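Local coordinates for adenosylmethionine-8-amino-7-oxononanoate aminotransferase (Methanocaldococcus jannaschii, PDB 6ZHK) that acts as a thermostable D-amino acid transaminase, a pyridoxal 5'-phosphate-dependent enzyme of the class-III aminotransferase family that works as a homodimer, at the interface of chains A and B. Numbering follows the deposited sequence. Chains: chain A/B, Adenosylmethionine-8-amino-7-oxononanoate aminotransferase.

Contact 1: the interface of chains A and B. Residues chain A 90, 98-99, 102, 116, 118; chain B 20-21.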
# COMPACT_ATOMS: atom_id res chain seq x y z
N LEU A 90 -0.04 -15.31 -0.91
CA LEU A 90 -0.90 -15.80 0.18
C LEU A 90 -2.36 -15.93 -0.26
O LEU A 90 -3.21 -16.26 0.56
CB LEU A 90 -0.78 -14.85 1.38
CG LEU A 90 0.21 -15.31 2.46
CD1 LEU A 90 1.62 -15.35 1.97
CD2 LEU A 90 0.13 -14.42 3.70
N SER A 98 5.98 -15.79 6.22
CA SER A 98 4.76 -15.15 6.69
C SER A 98 4.16 -15.96 7.84
O SER A 98 3.56 -15.39 8.74
CB SER A 98 3.76 -14.98 5.53
OG SER A 98 3.19 -16.22 5.22
N ILE A 99 4.33 -17.31 7.81
CA ILE A 99 3.74 -18.16 8.83
C ILE A 99 4.50 -17.93 10.13
O ILE A 99 3.88 -17.85 11.21
CB ILE A 99 3.73 -19.65 8.41
CG1 ILE A 99 2.78 -19.87 7.22
CG2 ILE A 99 3.30 -20.53 9.59
CD1 ILE A 99 3.04 -21.14 6.41
N ALA A 102 3.65 -14.62 11.52
CA ALA A 102 2.29 -14.40 12.04
C ALA A 102 2.24 -14.95 13.47
O ALA A 102 1.66 -14.36 14.35
CB ALA A 102 1.21 -15.04 11.16
N VAL A 116 -3.90 -12.47 12.02
CA VAL A 116 -3.01 -11.51 11.38
C VAL A 116 -3.41 -11.43 9.90
O VAL A 116 -3.45 -12.47 9.25
CB VAL A 116 -1.51 -11.97 11.46
CG1 VAL A 116 -0.63 -11.12 10.55
CG2 VAL A 116 -1.02 -11.86 12.89
N TYR A 118 -2.11 -9.40 6.55
CA TYR A 118 -0.97 -8.58 6.17
C TYR A 118 -1.32 -7.61 5.04
O TYR A 118 -2.19 -7.88 4.24
CB TYR A 118 0.12 -9.47 5.55
CG TYR A 118 0.84 -10.35 6.58
CD1 TYR A 118 1.68 -9.77 7.53
CD2 TYR A 118 0.73 -11.74 6.55
CE1 TYR A 118 2.38 -10.57 8.43
CE2 TYR A 118 1.43 -12.55 7.42
CZ TYR A 118 2.23 -11.96 8.39
OH TYR A 118 2.96 -12.70 9.27
N TYR B 20 -3.10 -18.77 12.51
CA TYR B 20 -2.67 -17.38 12.77
C TYR B 20 -2.89 -16.43 11.60
O TYR B 20 -2.93 -15.22 11.82
CB TYR B 20 -1.17 -17.35 13.11
CG TYR B 20 -0.88 -18.10 14.39
CD1 TYR B 20 -1.39 -17.65 15.60
CD2 TYR B 20 -0.06 -19.22 14.38
CE1 TYR B 20 -1.11 -18.32 16.79
CE2 TYR B 20 0.25 -19.90 15.56
CZ TYR B 20 -0.30 -19.45 16.76
OH TYR B 20 -0.04 -20.14 17.92
N ILE B 21 -2.94 -16.94 10.39
CA ILE B 21 -3.03 -15.99 9.27
C ILE B 21 -4.46 -15.96 8.71
O ILE B 21 -4.99 -17.01 8.28
CB ILE B 21 -2.08 -16.33 8.10
CG1 ILE B 21 -0.62 -16.31 8.57
CG2 ILE B 21 -2.32 -15.33 6.92
CD1 ILE B 21 0.37 -16.62 7.45
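B:Ile21 pushes its side chain between helix 96-108 and strand 115-119 of chain A, and 74 Å² of its surface is hidden there. Its CB carries two branches that part company at once. With chi1 at -61°, CG1 lies anti to the carbonyl carbon and is pressed on the A:Ala102 methyl, CG1 to CB 3.4 Å, a tight fit for two carbons. CG2, the other branch, turns toward the strand and reaches the A:Val116 carbonyl O at 3.9 Å, while A:Leu90 CD2 comes to it across at about a right angle. The chain then runs on extended, and the tip CD1 ends over the helix: it meets A:Ser98 OG at 3.6 Å and A:Ile99 CA at 4.0 Å. The A:Ser98 carbonyl near this tip is already engaged, since A:Tyr118 OH donates to it at 2.8 Å, in the carbonyl plane on a lone pair. One residue earlier, the B:Tyr20 carbonyl O accepts from A:Val116 N at 2.9 Å. This bond belongs to a parallel beta bridge between A:Val116 and B:Ile21. Backbone pairing and the buried isoleucine together fasten the N-terminal segment of one subunit to its dimer partner.

Contact 2: the interface of chains A and B. Residues chain A 20-21; chain B 98-99, 102, 114-116.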
# COMPACT_ATOMS: atom_id res chain seq x y z
N TYR A 20 11.88 14.79 -12.54
CA TYR A 20 11.09 13.59 -12.85
C TYR A 20 10.25 13.10 -11.68
O TYR A 20 9.27 12.38 -11.89
CB TYR A 20 11.98 12.41 -13.26
CG TYR A 20 12.73 12.69 -14.54
CD1 TYR A 20 12.06 12.84 -15.73
CD2 TYR A 20 14.14 12.77 -14.54
CE1 TYR A 20 12.75 13.07 -16.92
CE2 TYR A 20 14.83 13.01 -15.73
CZ TYR A 20 14.13 13.19 -16.91
OH TYR A 20 14.82 13.44 -18.07
N ILE A 21 10.64 13.46 -10.45
CA ILE A 21 9.91 12.90 -9.31
C ILE A 21 8.93 13.91 -8.73
O ILE A 21 9.32 15.05 -8.38
CB ILE A 21 10.86 12.41 -8.22
CG1 ILE A 21 11.76 11.30 -8.78
CG2 ILE A 21 10.07 12.00 -6.95
CD1 ILE A 21 12.70 10.66 -7.70
N SER B 98 15.73 5.88 -6.44
CA SER B 98 14.41 6.39 -6.90
C SER B 98 14.61 7.41 -8.03
O SER B 98 13.78 7.50 -8.95
CB SER B 98 13.62 7.01 -5.76
OG SER B 98 14.25 8.25 -5.41
N ILE B 99 15.74 8.14 -8.03
CA ILE B 99 15.99 9.15 -9.05
C ILE B 99 16.31 8.46 -10.38
O ILE B 99 15.79 8.85 -11.43
CB ILE B 99 17.13 10.13 -8.63
CG1 ILE B 99 16.72 10.96 -7.41
CG2 ILE B 99 17.52 11.04 -9.80
CD1 ILE B 99 17.93 11.52 -6.64
N ALA B 102 13.21 6.95 -11.76
CA ALA B 102 12.16 7.84 -12.28
C ALA B 102 12.52 8.27 -13.70
O ALA B 102 11.67 8.37 -14.56
CB ALA B 102 11.99 9.05 -11.35
N THR B 114 5.62 12.44 -17.92
CA THR B 114 6.86 13.11 -17.61
C THR B 114 7.09 13.20 -16.11
O THR B 114 8.14 13.71 -15.71
CB THR B 114 6.90 14.55 -18.18
OG1 THR B 114 5.69 15.20 -17.79
CG2 THR B 114 6.91 14.56 -19.70
N LYS B 115 6.13 12.78 -15.29
CA LYS B 115 6.34 12.90 -13.84
C LYS B 115 5.99 11.58 -13.16
O LYS B 115 5.07 10.91 -13.61
CB LYS B 115 5.44 14.01 -13.26
CG LYS B 115 5.85 15.41 -13.72
CD LYS B 115 7.22 15.80 -13.16
CE LYS B 115 7.65 17.22 -13.51
NZ LYS B 115 8.10 17.23 -14.91
N VAL B 116 6.69 11.27 -12.05
CA VAL B 116 6.57 9.97 -11.39
C VAL B 116 6.25 10.19 -9.92
O VAL B 116 6.93 10.95 -9.29
CB VAL B 116 7.86 9.13 -11.52
CG1 VAL B 116 7.73 7.83 -10.70
CG2 VAL B 116 8.09 8.80 -13.00
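A:Ile21 and B:Ala102 form the dense part of this subunit contact in a class-III, fold-type I aminotransferase dimer, where residues just past helix 10-20 dock on the partner. The evidence is the spacing of A:Ile21 CG1 and B:Ala102 CB, 3.4 Å, closer than carbons usually pack. Beyond it the extended isoleucine lays CD1 against the B:Ser98 carbonyl O at 3.6 Å and beside B:Ile99 CA at 3.9 Å. Replacing A:Ile21 by an alanine would probably open a gap over helix 96-108, costing the B:Ala102 methyl its tight partner and leaving the surface around B:Ser98 without the isoleucine tip. Next to this core the backbone is fixed: B:Val116 N donates to the A:Tyr20 carbonyl O at 2.8 Å, in a parallel bridge of A:Ile21 with B:Val116.

The looser part lies where the A:Tyr20 ring and the B:Thr114-B:Lys115 stretch face each other. A:Tyr20 CB still lies 3.9 Å from B:Ala102 CB, but CG is turned anti to the carbonyl carbon (chi1 -64°); the ring is carried away from the isoleucine, and its CD1 edge passes the B:Thr114 carbonyl O at 4.0 Å. B:Lys115, bent at chi2 and chi4, brings CD to 4.2 Å from the A:Tyr20 carbonyl O, a distant approach beside the firm amide bond. B:Thr114 and B:Lys115 each lose about 4 Å² to the partner, against 22 Å² for B:Ala102.

Contact 3: the interface of chains A and B. Residues chain A 124, 127, 159-161, 335; chain B 127, 159-161.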
# COMPACT_ATOMS: atom_id res chain seq x y z
N GLU A 124 -3.13 1.15 4.46
CA GLU A 124 -3.86 -0.02 4.01
C GLU A 124 -4.33 -0.85 5.22
O GLU A 124 -5.42 -1.41 5.18
CB GLU A 124 -2.92 -0.92 3.19
CG GLU A 124 -2.73 -0.59 1.70
CD GLU A 124 -1.58 -1.27 0.97
OE1 GLU A 124 -0.78 -1.97 1.61
OE2 GLU A 124 -1.45 -1.12 -0.28
N GLU A 127 -7.43 0.74 6.30
CA GLU A 127 -8.53 0.50 5.37
C GLU A 127 -9.07 -0.92 5.57
O GLU A 127 -10.27 -1.17 5.49
CB GLU A 127 -8.02 0.58 3.93
CG GLU A 127 -7.57 1.99 3.51
CD GLU A 127 -8.55 2.78 2.67
OE1 GLU A 127 -9.63 2.21 2.34
OE2 GLU A 127 -8.25 3.97 2.35
N THR A 159 -5.09 7.29 1.84
CA THR A 159 -6.08 6.75 0.93
C THR A 159 -7.49 7.16 1.40
O THR A 159 -7.66 7.70 2.48
CB THR A 159 -5.87 5.24 0.76
OG1 THR A 159 -5.78 4.73 2.09
CG2 THR A 159 -4.56 4.95 0.06
N VAL A 160 -8.50 6.91 0.57
CA VAL A 160 -9.82 7.54 0.82
C VAL A 160 -10.43 7.06 2.15
O VAL A 160 -10.98 7.83 2.92
CB VAL A 160 -10.75 7.30 -0.37
CG1 VAL A 160 -12.20 7.65 -0.07
CG2 VAL A 160 -10.24 8.14 -1.55
N GLY A 161 -10.38 5.75 2.40
CA GLY A 161 -10.85 5.23 3.67
C GLY A 161 -10.10 5.79 4.88
O GLY A 161 -10.75 6.22 5.87
N HIS A 335 -10.47 -9.10 0.06
CA HIS A 335 -9.47 -8.04 0.13
C HIS A 335 -8.13 -8.75 0.08
O HIS A 335 -7.97 -9.86 0.59
CB HIS A 335 -9.57 -7.31 1.49
CG HIS A 335 -8.78 -6.05 1.49
ND1 HIS A 335 -9.38 -4.83 1.33
CD2 HIS A 335 -7.45 -5.82 1.55
CE1 HIS A 335 -8.45 -3.89 1.36
NE2 HIS A 335 -7.29 -4.48 1.49
N GLU B 127 -5.52 5.21 -6.12
CA GLU B 127 -5.99 6.20 -5.16
C GLU B 127 -5.31 7.55 -5.39
O GLU B 127 -5.94 8.62 -5.30
CB GLU B 127 -5.73 5.77 -3.72
CG GLU B 127 -6.47 4.48 -3.30
CD GLU B 127 -7.71 4.67 -2.44
OE1 GLU B 127 -7.96 5.80 -2.02
OE2 GLU B 127 -8.43 3.66 -2.19
N THR B 159 -8.81 -0.90 -1.60
CA THR B 159 -9.09 0.21 -0.70
C THR B 159 -10.34 1.01 -1.13
O THR B 159 -10.87 0.83 -2.22
CB THR B 159 -7.83 1.05 -0.52
OG1 THR B 159 -7.34 1.35 -1.84
CG2 THR B 159 -6.76 0.23 0.18
N VAL B 160 -10.75 1.98 -0.30
CA VAL B 160 -12.08 2.58 -0.53
C VAL B 160 -12.14 3.36 -1.85
O VAL B 160 -13.14 3.30 -2.58
CB VAL B 160 -12.54 3.38 0.69
CG1 VAL B 160 -13.77 4.20 0.39
CG2 VAL B 160 -12.84 2.43 1.85
N GLY B 161 -11.11 4.15 -2.14
CA GLY B 161 -11.10 4.87 -3.40
C GLY B 161 -11.05 3.96 -4.62
O GLY B 161 -11.82 4.15 -5.57
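A:Glu127 and B:Thr159 cross at about a right angle, and B:Glu127 and A:Thr159 repeat the crossing. Each threonine sets its CB and CG2 against the flank of the opposing glutamate; B:Thr159 CB lies 3.7 Å from A:Glu127 CD. A bend at chi2 (-101°) turns the A:Glu127 carboxylate across the contact, where OE1 takes B:Val160 N at 2.9 Å from above the carboxylate plane. The reciprocal bond, A:Val160 N to B:Glu127 OE1, also measures 2.9 Å. OE2 faces its own chain: A:Thr159 OG1 donates to it at 2.6 Å on the anti side, and A:Gly161 N at 2.8 Å on the syn side, from opposite faces of the plane, which should fix the carboxylate's rotation. An alanine in place of A:Glu127 would probably leave B:Val160 N and A:Thr159 OG1 without their acceptor and set that threonine free to turn. The two OE2 atoms of A:Glu127 and B:Glu127 are 4.6 Å apart, a like-charge proximity that the surrounding donors would plausibly ease. To one side, A:Val160 CG1 meets B:Val160 CG1 at 3.8 Å, the valines crossing squarely. In the fold, helix 122-140 of each subunit thus presents its glutamate to the N-terminal ends of both 160-165 helices, where the two chains meet about their two-fold axis.

Contact 4: the interface of chains A and B. Residues chain A 13, 17, 21, 23, 38; chain B 94, 98-99.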
# COMPACT_ATOMS: atom_id res chain seq x y z
N LEU A 13 22.02 14.12 -10.95
CA LEU A 13 21.12 13.48 -9.99
C LEU A 13 20.16 14.53 -9.44
O LEU A 13 18.96 14.29 -9.38
CB LEU A 13 21.85 12.82 -8.81
CG LEU A 13 22.56 11.49 -9.12
CD1 LEU A 13 23.34 10.98 -7.89
CD2 LEU A 13 21.57 10.42 -9.62
N ASP A 17 16.18 14.48 -10.12
CA ASP A 17 15.32 14.45 -8.96
C ASP A 17 14.20 15.49 -9.11
O ASP A 17 13.01 15.20 -8.92
CB ASP A 17 16.16 14.68 -7.71
CG ASP A 17 15.42 14.48 -6.40
OD1 ASP A 17 14.50 13.55 -6.34
OD2 ASP A 17 15.73 15.26 -5.45
N ILE A 21 10.64 13.46 -10.45
CA ILE A 21 9.91 12.90 -9.31
C ILE A 21 8.93 13.91 -8.73
O ILE A 21 9.32 15.05 -8.38
CB ILE A 21 10.86 12.41 -8.22
CG1 ILE A 21 11.76 11.30 -8.78
CG2 ILE A 21 10.07 12.00 -6.95
CD1 ILE A 21 12.70 10.66 -7.70
N HIS A 23 7.42 14.50 -5.56
CA HIS A 23 7.72 14.01 -4.22
C HIS A 23 6.47 14.02 -3.36
O HIS A 23 5.57 14.84 -3.57
CB HIS A 23 8.79 14.89 -3.54
CG HIS A 23 10.17 14.57 -4.02
ND1 HIS A 23 11.08 13.95 -3.18
CD2 HIS A 23 10.78 14.75 -5.22
CE1 HIS A 23 12.22 13.73 -3.84
NE2 HIS A 23 12.05 14.24 -5.12
N ILE A 38 20.15 14.36 -0.76
CA ILE A 38 20.00 13.17 -1.61
C ILE A 38 20.83 12.07 -0.96
O ILE A 38 22.05 12.17 -0.87
CB ILE A 38 20.36 13.40 -3.10
CG1 ILE A 38 19.54 14.52 -3.74
CG2 ILE A 38 20.23 12.08 -3.87
CD1 ILE A 38 18.05 14.31 -3.65
N GLY B 94 15.64 13.21 -1.26
CA GLY B 94 15.76 12.36 -2.43
C GLY B 94 16.62 11.14 -2.09
O GLY B 94 17.22 11.07 -1.00
N SER B 98 15.73 5.88 -6.44
CA SER B 98 14.41 6.39 -6.90
C SER B 98 14.61 7.41 -8.03
O SER B 98 13.78 7.50 -8.95
CB SER B 98 13.62 7.01 -5.76
OG SER B 98 14.25 8.25 -5.41
N ILE B 99 15.74 8.14 -8.03
CA ILE B 99 15.99 9.15 -9.05
C ILE B 99 16.31 8.46 -10.38
O ILE B 99 15.79 8.85 -11.43
CB ILE B 99 17.13 10.13 -8.63
CG1 ILE B 99 16.72 10.96 -7.41
CG2 ILE B 99 17.52 11.04 -9.80
CD1 ILE B 99 17.93 11.52 -6.64
O HOH W 1 14.51 10.95 -4.79
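B:Ile99 supplies the apolar part, lying against A:Leu13, A:Asp17 and A:Ile38 with 57 Å² hidden. Its two branches divide the work. CG2, anti to the backbone N, faces the backbone of helix 10-20 and comes within 3.6 Å of the A:Leu13 carbonyl O. CG1 runs obliquely past the A:Asp17 side chain, 3.8 Å from its CB, and carries CD1 onward to meet A:Ile38 CG2 tip to tip at 3.6 Å. The other branch of A:Ile38 bears on B:Gly94, CD1 to CA 3.2 Å, a very close pair at a residue with no side chain to intervene.

Polar links centre on A:Asp17. With chi1 at -172° its carboxylate swings toward A:His23, whose NE2 donates to OD1 at 2.8 Å. The acceptor lies just 3° out of the imidazole plane, whereas the donor stands 38° out of the carboxylate plane. The same oxygen is 3.0 Å from water 1, which in turn is 2.8 Å from B:Ser98 OG, so a hydroxyl of one subunit is tied to a carboxylate of the other through one water.

Backbone pairing is the third kind: A:Ile38 and B:Gly94 form a parallel beta bridge. In the fold, helix 10-20 and the start of strand 38-43 of one subunit thus flank the short strand 94-95 and the first turn of helix 96-108 of the other.

Contacts 1 and 2 are the same docking seen with the chains exchanged, their C-alpha centres about 34 Å apart, on either side of the two-fold axis. Contact 4 lies about 7 Å from contact 2 and shares A:Ile21, B:Ser98 and B:Ile99 with it, so the two are parts of one continuous docking of the N-terminal region of chain A on helix 96-108 and the neighbouring strand 94-95 of chain B. Contact 3 lies to the side of the line joining contacts 1 and 2, about 21 Å and 24 Å from them. The homodimer is therefore joined near its symmetry axis and by two symmetry-related N-terminal segments.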